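Local coordinates for probable primosomal replication protein n (Ralstonia solanacearum, PDB 4FDB) that probably binds single-stranded DNA as a homodimer and takes part in restarting stalled replication forks, where it is thought to stabilise the PriA helicase on DNA, at residues T10-R18 / M58-A66; V24-S34 / V46-G56. The protein carries 3 engineered substitutions. One frame throughout, in Å; residues are numbered along the deposited sequence.

Interaction 1. Residues T10-R18 / M58-A66; sequences TLVEREVMR and MASVLDRIA. Engineered in segment 10-18: Val-12 (natural residue Ala).
Arg-14, on strand 3-19, lays the NE and NH2 side of its guanidinium against the carbonyl oxygen of Ile-65, in the turn after helix 57-62. The bond from Arg-14 NE to Ile-65 O is 2.9 Å long, at 154° at the hydrogen, and lies in the carbonyl plane. That from Arg-14 NH2 to the same oxygen is 3.1 Å, more bent, and arrives from above the plane. Ile-65 O lies at the edge, close to the guanidinium plane, whereas Asp-63 O lies over one face and takes no hydrogen bond from Arg-14, the angles being poor. The Arg-14 chain starts with CG between the backbone N and the carbonyl carbon (chi1 47°) and then runs extended to NE, which carries the charged end across to the turn.

Asp-63 OD1 stands 3.7 Å from Arg-14 NH1, a long salt bridge without an N-H directed at it. One water instead accepts from Arg-14 NH1 and donates to Asp-63 OD1 and to Glu-15 O; a second links Met-17 N to Asp-63 OD1. Selenomethionine Met-17 bends at chi3 (-71°) and sets its CE 3.6 Å from Asp-63 CB. At the other end Leu-11 CD2 meets Ile-65 CG2 at 3.8 Å, beside Leu-71 of strand 70-79.

The Arg-14 and Asp-63 charges meet only in a long salt bridge with a bridging water, while the directed bonds go to a turn carbonyl, which the cation would probably polarise.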
loop_
_atom_site.group_PDB
_atom_site.type_symbol
_atom_site.label_atom_id
_atom_site.label_comp_id
_atom_site.label_asym_id
_atom_site.label_seq_id
_atom_site.Cartn_x
_atom_site.Cartn_y
_atom_site.Cartn_z
ATOM N N THR A 10 10.892 -3.343 8.808
ATOM C CA THR A 10 11.433 -3.216 10.150
ATOM C C THR A 10 10.547 -2.305 10.988
ATOM O O THR A 10 10.168 -1.224 10.546
ATOM C CB THR A 10 12.841 -2.617 10.081
ATOM O OG1 THR A 10 13.669 -3.474 9.289
ATOM C CG2 THR A 10 13.444 -2.456 11.477
ATOM N N LEU A 11 10.212 -2.734 12.204
ATOM C CA LEU A 11 9.475 -1.860 13.110
ATOM C C LEU A 11 10.414 -0.767 13.603
ATOM O O LEU A 11 11.415 -1.062 14.225
ATOM C CB LEU A 11 8.942 -2.641 14.304
ATOM C CG LEU A 11 8.263 -1.754 15.350
ATOM C CD1 LEU A 11 7.001 -1.178 14.772
ATOM C CD2 LEU A 11 7.973 -2.521 16.641
ATOM N N VAL A 12 10.096 0.492 13.313
ATOM C CA VAL A 12 10.967 1.603 13.691
ATOM C C VAL A 12 10.573 2.166 15.048
ATOM O O VAL A 12 11.402 2.422 15.922
ATOM C CB VAL A 12 10.840 2.751 12.644
ATOM C CG1 VAL A 12 11.721 3.924 13.027
ATOM C CG2 VAL A 12 11.188 2.250 11.254
ATOM N N GLU A 13 9.276 2.396 15.213
ATOM C CA GLU A 13 8.816 2.901 16.484
ATOM C C GLU A 13 7.346 2.588 16.630
ATOM O O GLU A 13 6.649 2.302 15.655
ATOM C CB GLU A 13 9.064 4.405 16.601
ATOM C CG GLU A 13 8.589 5.209 15.419
ATOM C CD GLU A 13 8.930 6.691 15.546
ATOM O OE1 GLU A 13 10.134 7.054 15.549
ATOM O OE2 GLU A 13 7.988 7.504 15.646
ATOM N N ARG A 14 6.883 2.614 17.862
ATOM C CA ARG A 14 5.450 2.449 18.084
ATOM C C ARG A 14 4.988 3.389 19.173
ATOM O O ARG A 14 5.775 3.784 20.037
ATOM C CB ARG A 14 5.081 0.987 18.374
ATOM C CG ARG A 14 5.944 0.300 19.387
ATOM C CD ARG A 14 5.449 -1.120 19.679
ATOM N NE ARG A 14 6.415 -1.847 20.515
ATOM C CZ ARG A 14 6.481 -1.756 21.836
ATOM N NH1 ARG A 14 5.628 -0.980 22.501
ATOM N NH2 ARG A 14 7.393 -2.452 22.502
ATOM N N GLU A 15 3.723 3.791 19.086
ATOM C CA GLU A 15 3.132 4.702 20.047
ATOM C C GLU A 15 2.514 3.925 21.196
ATOM O O GLU A 15 2.253 2.727 21.075
ATOM C CB GLU A 15 2.039 5.527 19.370
ATOM C CG GLU A 15 2.503 6.305 18.153
ATOM C CD GLU A 15 3.519 7.368 18.503
ATOM O OE1 GLU A 15 3.410 7.952 19.601
ATOM O OE2 GLU A 15 4.431 7.620 17.688
ATOM N N VAL A 16 2.274 4.617 22.305
ATOM C CA VAL A 16 1.606 4.018 23.451
ATOM C C VAL A 16 0.230 3.568 22.974
ATOM O O VAL A 16 -0.373 4.235 22.151
ATOM C CB VAL A 16 1.456 5.035 24.597
ATOM C CG1 VAL A 16 0.607 4.471 25.724
ATOM C CG2 VAL A 16 2.826 5.430 25.129
HETATM N N MSE A 17 -0.233 2.424 23.464
HETATM C CA MSE A 17 -1.557 1.914 23.124
HETATM C C MSE A 17 -2.648 2.915 23.483
HETATM O O MSE A 17 -2.617 3.533 24.554
HETATM C CB MSE A 17 -1.794 0.604 23.876
HETATM C CG MSE A 17 -3.145 -0.039 23.663
HETATM SE SE MSE A 17 -3.173 -1.762 24.601
HETATM C CE MSE A 17 -1.947 -2.707 23.412
ATOM N N ARG A 18 -3.609 3.073 22.576
ATOM C CA ARG A 18 -4.794 3.889 22.813
ATOM C C ARG A 18 -6.022 3.034 22.502
ATOM O O ARG A 18 -5.891 1.897 22.057
ATOM C CB ARG A 18 -4.779 5.136 21.924
ATOM C CG ARG A 18 -4.794 4.834 20.441
ATOM C CD ARG A 18 -4.702 6.117 19.626
ATOM N NE ARG A 18 -4.547 5.850 18.203
ATOM C CZ ARG A 18 -5.558 5.740 17.348
ATOM N NH1 ARG A 18 -6.806 5.865 17.775
ATOM N NH2 ARG A 18 -5.322 5.506 16.064
HETATM N N MSE A 58 -4.172 -7.636 17.399
HETATM C CA MSE A 58 -2.978 -7.170 16.701
HETATM C C MSE A 58 -2.308 -5.997 17.432
HETATM O O MSE A 58 -1.087 -5.831 17.367
HETATM C CB MSE A 58 -3.320 -6.797 15.257
HETATM C CG MSE A 58 -2.126 -6.755 14.330
HETATM SE SE MSE A 58 -1.273 -8.526 14.204
HETATM C CE MSE A 58 -2.868 -9.608 13.987
ATOM N N ALA A 59 -3.095 -5.206 18.157
ATOM C CA ALA A 59 -2.529 -4.141 18.983
ATOM C C ALA A 59 -1.685 -4.775 20.088
ATOM O O ALA A 59 -0.548 -4.363 20.341
ATOM C CB ALA A 59 -3.640 -3.280 19.597
ATOM N N SER A 60 -2.252 -5.783 20.744
ATOM C CA SER A 60 -1.545 -6.491 21.813
ATOM C C SER A 60 -0.237 -7.094 21.304
ATOM O O SER A 60 0.796 -7.052 21.986
ATOM C CB SER A 60 -2.424 -7.598 22.378
ATOM O OG SER A 60 -3.598 -7.065 22.970
ATOM N N VAL A 61 -0.288 -7.661 20.106
ATOM C CA VAL A 61 0.892 -8.268 19.507
ATOM C C VAL A 61 1.977 -7.224 19.249
ATOM O O VAL A 61 3.135 -7.432 19.603
ATOM C CB VAL A 61 0.554 -8.996 18.192
ATOM C CG1 VAL A 61 1.842 -9.395 17.456
ATOM C CG2 VAL A 61 -0.324 -10.219 18.468
ATOM N N LEU A 62 1.601 -6.101 18.650
ATOM C CA LEU A 62 2.572 -5.050 18.330
ATOM C C LEU A 62 3.153 -4.443 19.590
ATOM O O LEU A 62 4.330 -4.074 19.628
ATOM C CB LEU A 62 1.924 -3.940 17.498
ATOM C CG LEU A 62 1.699 -4.207 16.017
ATOM C CD1 LEU A 62 0.886 -3.066 15.426
ATOM C CD2 LEU A 62 3.041 -4.351 15.314
ATOM N N ASP A 63 2.332 -4.369 20.634
ATOM C CA ASP A 63 2.731 -3.743 21.887
ATOM C C ASP A 63 3.871 -4.482 22.591
ATOM O O ASP A 63 4.492 -3.939 23.507
ATOM C CB ASP A 63 1.522 -3.629 22.826
ATOM C CG ASP A 63 1.742 -2.631 23.950
ATOM O OD1 ASP A 63 2.163 -1.485 23.671
ATOM O OD2 ASP A 63 1.501 -2.993 25.119
ATOM N N ARG A 64 4.142 -5.716 22.176
ATOM C CA ARG A 64 5.195 -6.515 22.797
ATOM C C ARG A 64 6.404 -6.726 21.887
ATOM O O ARG A 64 7.341 -7.437 22.245
ATOM C CB ARG A 64 4.657 -7.873 23.259
ATOM C CG ARG A 64 4.197 -8.782 22.133
ATOM C CD ARG A 64 4.429 -10.251 22.452
ATOM N NE ARG A 64 3.577 -11.131 21.652
ATOM C CZ ARG A 64 3.825 -11.484 20.395
ATOM N NH1 ARG A 64 4.904 -11.030 19.772
ATOM N NH2 ARG A 64 2.989 -12.292 19.757
ATOM N N ILE A 65 6.394 -6.102 20.721
ATOM C CA ILE A 65 7.494 -6.280 19.772
ATOM C C ILE A 65 8.547 -5.173 19.904
ATOM O O ILE A 65 8.204 -3.996 19.937
ATOM C CB ILE A 65 6.956 -6.325 18.338
ATOM C CG1 ILE A 65 6.111 -7.590 18.145
ATOM C CG2 ILE A 65 8.100 -6.290 17.333
ATOM C CD1 ILE A 65 5.426 -7.656 16.811
ATOM N N ALA A 66 9.821 -5.553 19.983
ATOM C CA ALA A 66 10.903 -4.577 20.116
ATOM C C ALA A 66 11.118 -3.809 18.816
ATOM O O ALA A 66 11.166 -4.406 17.740
ATOM C CB ALA A 66 12.191 -5.271 20.507
HETATM O O HOH W 1 3.037 0.183 21.738
HETATM O O HOH W 2 1.433 0.757 25.109
#

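Interaction 2. Residues V24-S34 / V46-G56; sequences VPIVNCLLSYS and VEFSIEALGAG
Tyr-33 and Phe-48 are partners in a hydrogen-bonded antiparallel pair, their ring planes 26° apart and slid past each other, with centroids 5.3 Å distant. Overlap of the rings is consequently slight. What covers the Phe-48 face is Tyr-33 CB, 3.9 Å from the ring centroid and near its normal, a CH-pi contact. The first torsions differ, in keeping with this offset: Tyr-33 CG is anti to the backbone N (chi1 176°), while Phe-48 CG stands between N and the carbonyl carbon (chi1 63°). Val-46 CG1 lies at the Phe-48 edge and 3.9 Å from Tyr-33 CE2.

On the same face of the sheet, Ala-52 CB is met by Leu-31 CD1 at 3.7 Å and by Cys-29 SG. The other face carries Ile-26, whose CD1 touches Ala-55 CB at 3.5 Å, and Asn-28, which lies alongside Leu-53 and points the same way. One water joins Asn-28 ND2, Glu-51 OE1 and Ala-52 O, while Asn-28 OD1 accepts from Arg-18. Nine backbone hydrogen bonds fix the register, from Tyr-33 N to Phe-48 O (2.7 Å) to Gly-56 N with Pro-25 O (2.9 Å).

These strands form a hairpin of the OB-type sheet. Strand 3-19 pairs with 25-37 along the edge not used by 44-55, and strand 87-96 borders 44-55. Val-27 and Cys-29 pack on Leu-62 of helix 57-62, whose N-cap is Gly-56; at the far end Tyr-33 OH bonds to Ala-1 O of the second subunit.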
loop_
_atom_site.group_PDB
_atom_site.type_symbol
_atom_site.label_atom_id
_atom_site.label_comp_id
_atom_site.label_asym_id
_atom_site.label_seq_id
_atom_site.Cartn_x
_atom_site.Cartn_y
_atom_site.Cartn_z
ATOM N N VAL A 24 -11.684 -0.877 21.841
ATOM C CA VAL A 24 -10.760 -1.641 21.016
ATOM C C VAL A 24 -9.376 -0.998 21.046
ATOM O O VAL A 24 -9.227 0.180 20.723
ATOM C CB VAL A 24 -11.253 -1.735 19.559
ATOM C CG1 VAL A 24 -10.253 -2.505 18.719
ATOM C CG2 VAL A 24 -12.625 -2.401 19.520
ATOM N N PRO A 25 -8.348 -1.770 21.434
ATOM C CA PRO A 25 -7.012 -1.169 21.479
ATOM C C PRO A 25 -6.405 -0.975 20.101
ATOM O O PRO A 25 -6.585 -1.816 19.225
ATOM C CB PRO A 25 -6.184 -2.195 22.260
ATOM C CG PRO A 25 -6.880 -3.490 22.072
ATOM C CD PRO A 25 -8.352 -3.176 21.872
ATOM N N ILE A 26 -5.663 0.116 19.942
ATOM C CA ILE A 26 -4.945 0.408 18.709
ATOM C C ILE A 26 -3.516 0.760 19.046
ATOM O O ILE A 26 -3.283 1.573 19.934
ATOM C CB ILE A 26 -5.502 1.669 18.058
ATOM C CG1 ILE A 26 -7.014 1.558 17.861
ATOM C CG2 ILE A 26 -4.754 1.969 16.761
ATOM C CD1 ILE A 26 -7.408 0.602 16.792
ATOM N N VAL A 27 -2.570 0.163 18.330
ATOM C CA VAL A 27 -1.174 0.590 18.405
ATOM C C VAL A 27 -0.751 1.114 17.039
ATOM O O VAL A 27 -0.722 0.367 16.065
ATOM C CB VAL A 27 -0.234 -0.549 18.878
ATOM C CG1 VAL A 27 1.235 -0.168 18.685
ATOM C CG2 VAL A 27 -0.498 -0.880 20.348
ATOM N N ASN A 28 -0.467 2.411 16.974
ATOM C CA ASN A 28 0.103 3.024 15.783
ATOM C C ASN A 28 1.602 2.803 15.750
ATOM O O ASN A 28 2.264 2.869 16.777
ATOM C CB ASN A 28 -0.180 4.518 15.779
ATOM C CG ASN A 28 -1.624 4.827 15.457
ATOM O OD1 ASN A 28 -2.462 4.910 16.349
ATOM N ND2 ASN A 28 -1.920 4.996 14.175
ATOM N N CYS A 29 2.140 2.551 14.569
ATOM C CA CYS A 29 3.580 2.369 14.468
ATOM C C CYS A 29 4.099 2.870 13.136
ATOM O O CYS A 29 3.328 3.281 12.265
ATOM C CB CYS A 29 3.951 0.907 14.696
ATOM S SG CYS A 29 3.224 -0.236 13.536
ATOM N N LEU A 30 5.421 2.892 13.012
ATOM C CA LEU A 30 6.075 3.272 11.775
ATOM C C LEU A 30 6.919 2.085 11.355
ATOM O O LEU A 30 7.690 1.538 12.169
ATOM C CB LEU A 30 6.990 4.475 12.025
ATOM C CG LEU A 30 7.742 5.056 10.822
ATOM C CD1 LEU A 30 6.763 5.641 9.812
ATOM C CD2 LEU A 30 8.731 6.112 11.280
ATOM N N LEU A 31 6.783 1.695 10.095
ATOM C CA LEU A 31 7.567 0.602 9.516
ATOM C C LEU A 31 8.505 1.150 8.461
ATOM O O LEU A 31 8.200 2.131 7.806
ATOM C CB LEU A 31 6.638 -0.417 8.856
ATOM C CG LEU A 31 5.605 -1.027 9.796
ATOM C CD1 LEU A 31 4.679 -1.934 9.008
ATOM C CD2 LEU A 31 6.295 -1.806 10.909
ATOM N N SER A 32 9.651 0.506 8.289
ATOM C CA SER A 32 10.618 0.946 7.297
ATOM C C SER A 32 10.868 -0.212 6.375
ATOM O O SER A 32 11.282 -1.286 6.830
ATOM C CB SER A 32 11.944 1.303 7.979
ATOM O OG SER A 32 12.950 1.574 7.017
ATOM N N TYR A 33 10.630 0.010 5.087
ATOM C CA TYR A 33 10.896 -0.979 4.061
ATOM C C TYR A 33 12.188 -0.667 3.316
ATOM O O TYR A 33 12.448 0.478 2.926
ATOM C CB TYR A 33 9.730 -1.063 3.043
ATOM C CG TYR A 33 10.053 -2.024 1.916
ATOM C CD1 TYR A 33 9.786 -3.381 2.036
ATOM C CD2 TYR A 33 10.680 -1.581 0.749
ATOM C CE1 TYR A 33 10.129 -4.266 1.020
ATOM C CE2 TYR A 33 11.011 -2.458 -0.264
ATOM C CZ TYR A 33 10.743 -3.798 -0.116
ATOM O OH TYR A 33 11.086 -4.664 -1.130
ATOM N N SER A 34 12.988 -1.703 3.081
ATOM C CA SER A 34 14.186 -1.587 2.256
ATOM C C SER A 34 14.409 -2.868 1.454
ATOM O O SER A 34 14.682 -3.931 2.016
ATOM C CB SER A 34 15.411 -1.282 3.118
ATOM O OG SER A 34 15.602 -2.288 4.095
ATOM N N VAL A 46 14.227 0.007 -3.595
ATOM C CA VAL A 46 13.081 0.739 -3.088
ATOM C C VAL A 46 13.274 0.889 -1.594
ATOM O O VAL A 46 13.602 -0.083 -0.915
ATOM C CB VAL A 46 11.766 -0.022 -3.366
ATOM C CG1 VAL A 46 10.587 0.644 -2.647
ATOM C CG2 VAL A 46 11.508 -0.104 -4.870
ATOM N N GLU A 47 13.112 2.108 -1.084
ATOM C CA GLU A 47 13.137 2.319 0.361
ATOM C C GLU A 47 12.107 3.367 0.742
ATOM O O GLU A 47 12.055 4.434 0.138
ATOM C CB GLU A 47 14.525 2.760 0.833
ATOM C CG GLU A 47 15.619 1.725 0.586
ATOM C CD GLU A 47 16.958 2.098 1.202
ATOM O OE1 GLU A 47 17.042 3.152 1.881
ATOM O OE2 GLU A 47 17.932 1.338 0.995
ATOM N N PHE A 48 11.291 3.062 1.736
ATOM C CA PHE A 48 10.325 4.026 2.235
ATOM C C PHE A 48 9.922 3.649 3.647
ATOM O O PHE A 48 10.197 2.535 4.113
ATOM C CB PHE A 48 9.076 4.086 1.318
ATOM C CG PHE A 48 8.303 2.797 1.243
ATOM C CD1 PHE A 48 7.241 2.551 2.113
ATOM C CD2 PHE A 48 8.615 1.842 0.287
ATOM C CE1 PHE A 48 6.524 1.364 2.048
ATOM C CE2 PHE A 48 7.903 0.652 0.225
ATOM C CZ PHE A 48 6.855 0.417 1.093
ATOM N N SER A 49 9.259 4.577 4.326
ATOM C CA SER A 49 8.648 4.272 5.605
ATOM C C SER A 49 7.144 4.441 5.451
ATOM O O SER A 49 6.688 5.199 4.592
ATOM C CB SER A 49 9.180 5.200 6.683
ATOM O OG SER A 49 10.563 4.944 6.890
ATOM N N ILE A 50 6.389 3.713 6.258
ATOM C CA ILE A 50 4.932 3.771 6.140
ATOM C C ILE A 50 4.295 3.700 7.526
ATOM O O ILE A 50 4.741 2.945 8.391
ATOM C CB ILE A 50 4.416 2.651 5.213
ATOM C CG1 ILE A 50 2.924 2.830 4.912
ATOM C CG2 ILE A 50 4.735 1.268 5.803
ATOM C CD1 ILE A 50 2.389 1.813 3.889
ATOM N N GLU A 51 3.282 4.536 7.756
ATOM C CA GLU A 51 2.535 4.462 9.000
ATOM C C GLU A 51 1.646 3.233 8.987
ATOM O O GLU A 51 0.996 2.939 7.983
ATOM C CB GLU A 51 1.687 5.730 9.182
ATOM C CG GLU A 51 2.520 6.989 9.431
ATOM C CD GLU A 51 3.050 7.085 10.860
ATOM O OE1 GLU A 51 2.634 6.268 11.713
ATOM O OE2 GLU A 51 3.885 7.981 11.135
ATOM N N ALA A 52 1.621 2.504 10.100
ATOM C CA ALA A 52 0.810 1.303 10.194
ATOM C C ALA A 52 0.080 1.307 11.525
ATOM O O ALA A 52 0.341 2.152 12.393
ATOM C CB ALA A 52 1.681 0.048 10.065
ATOM N N LEU A 53 -0.841 0.371 11.678
ATOM C CA LEU A 53 -1.472 0.186 12.974
ATOM C C LEU A 53 -1.998 -1.226 13.113
ATOM O O LEU A 53 -2.281 -1.901 12.123
ATOM C CB LEU A 53 -2.564 1.233 13.219
ATOM C CG LEU A 53 -3.890 1.192 12.462
ATOM C CD1 LEU A 53 -4.862 0.160 13.054
ATOM C CD2 LEU A 53 -4.525 2.562 12.497
ATOM N N GLY A 54 -2.114 -1.671 14.356
ATOM C CA GLY A 54 -2.751 -2.933 14.656
ATOM C C GLY A 54 -3.887 -2.656 15.616
ATOM O O GLY A 54 -3.743 -1.840 16.523
ATOM N N ALA A 55 -5.018 -3.328 15.407
ATOM C CA ALA A 55 -6.178 -3.169 16.270
ATOM C C ALA A 55 -6.548 -4.494 16.900
ATOM O O ALA A 55 -6.311 -5.550 16.316
ATOM C CB ALA A 55 -7.367 -2.652 15.469
ATOM N N GLY A 56 -7.148 -4.438 18.083
ATOM C CA GLY A 56 -7.596 -5.650 18.745
ATOM C C GLY A 56 -6.407 -6.498 19.143
ATOM O O GLY A 56 -5.420 -5.977 19.665
HETATM O O HOH W 3 0.253 5.089 12.208
#

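Overall arrangement
Interaction 2 falls wholly within the stretch of chain between the segments of interaction 1, and their centres lie about 9 Å apart. Strand 3-19 joins them: Val-12 N to Leu-30 O, 2.9 Å, and Arg-18 O to Ile-26 N, 2.8 Å, are probable hydrogen bonds. At the Val-12 end, Val-12 and Glu-13 both face Leu-30, a classic beta bulge. Strand 44-55 leads through Gly-56 into helix 57-62, and Ala-59 CB comes 3.3 Å from Pro-25 O. Residues 24-34 are therefore bordered by segments of both contacts. An acetic acid molecule, presumably a crystallisation additive, lies about 4 Å from the Arg-14 side chain, while interaction 2 reaches the dimer partner.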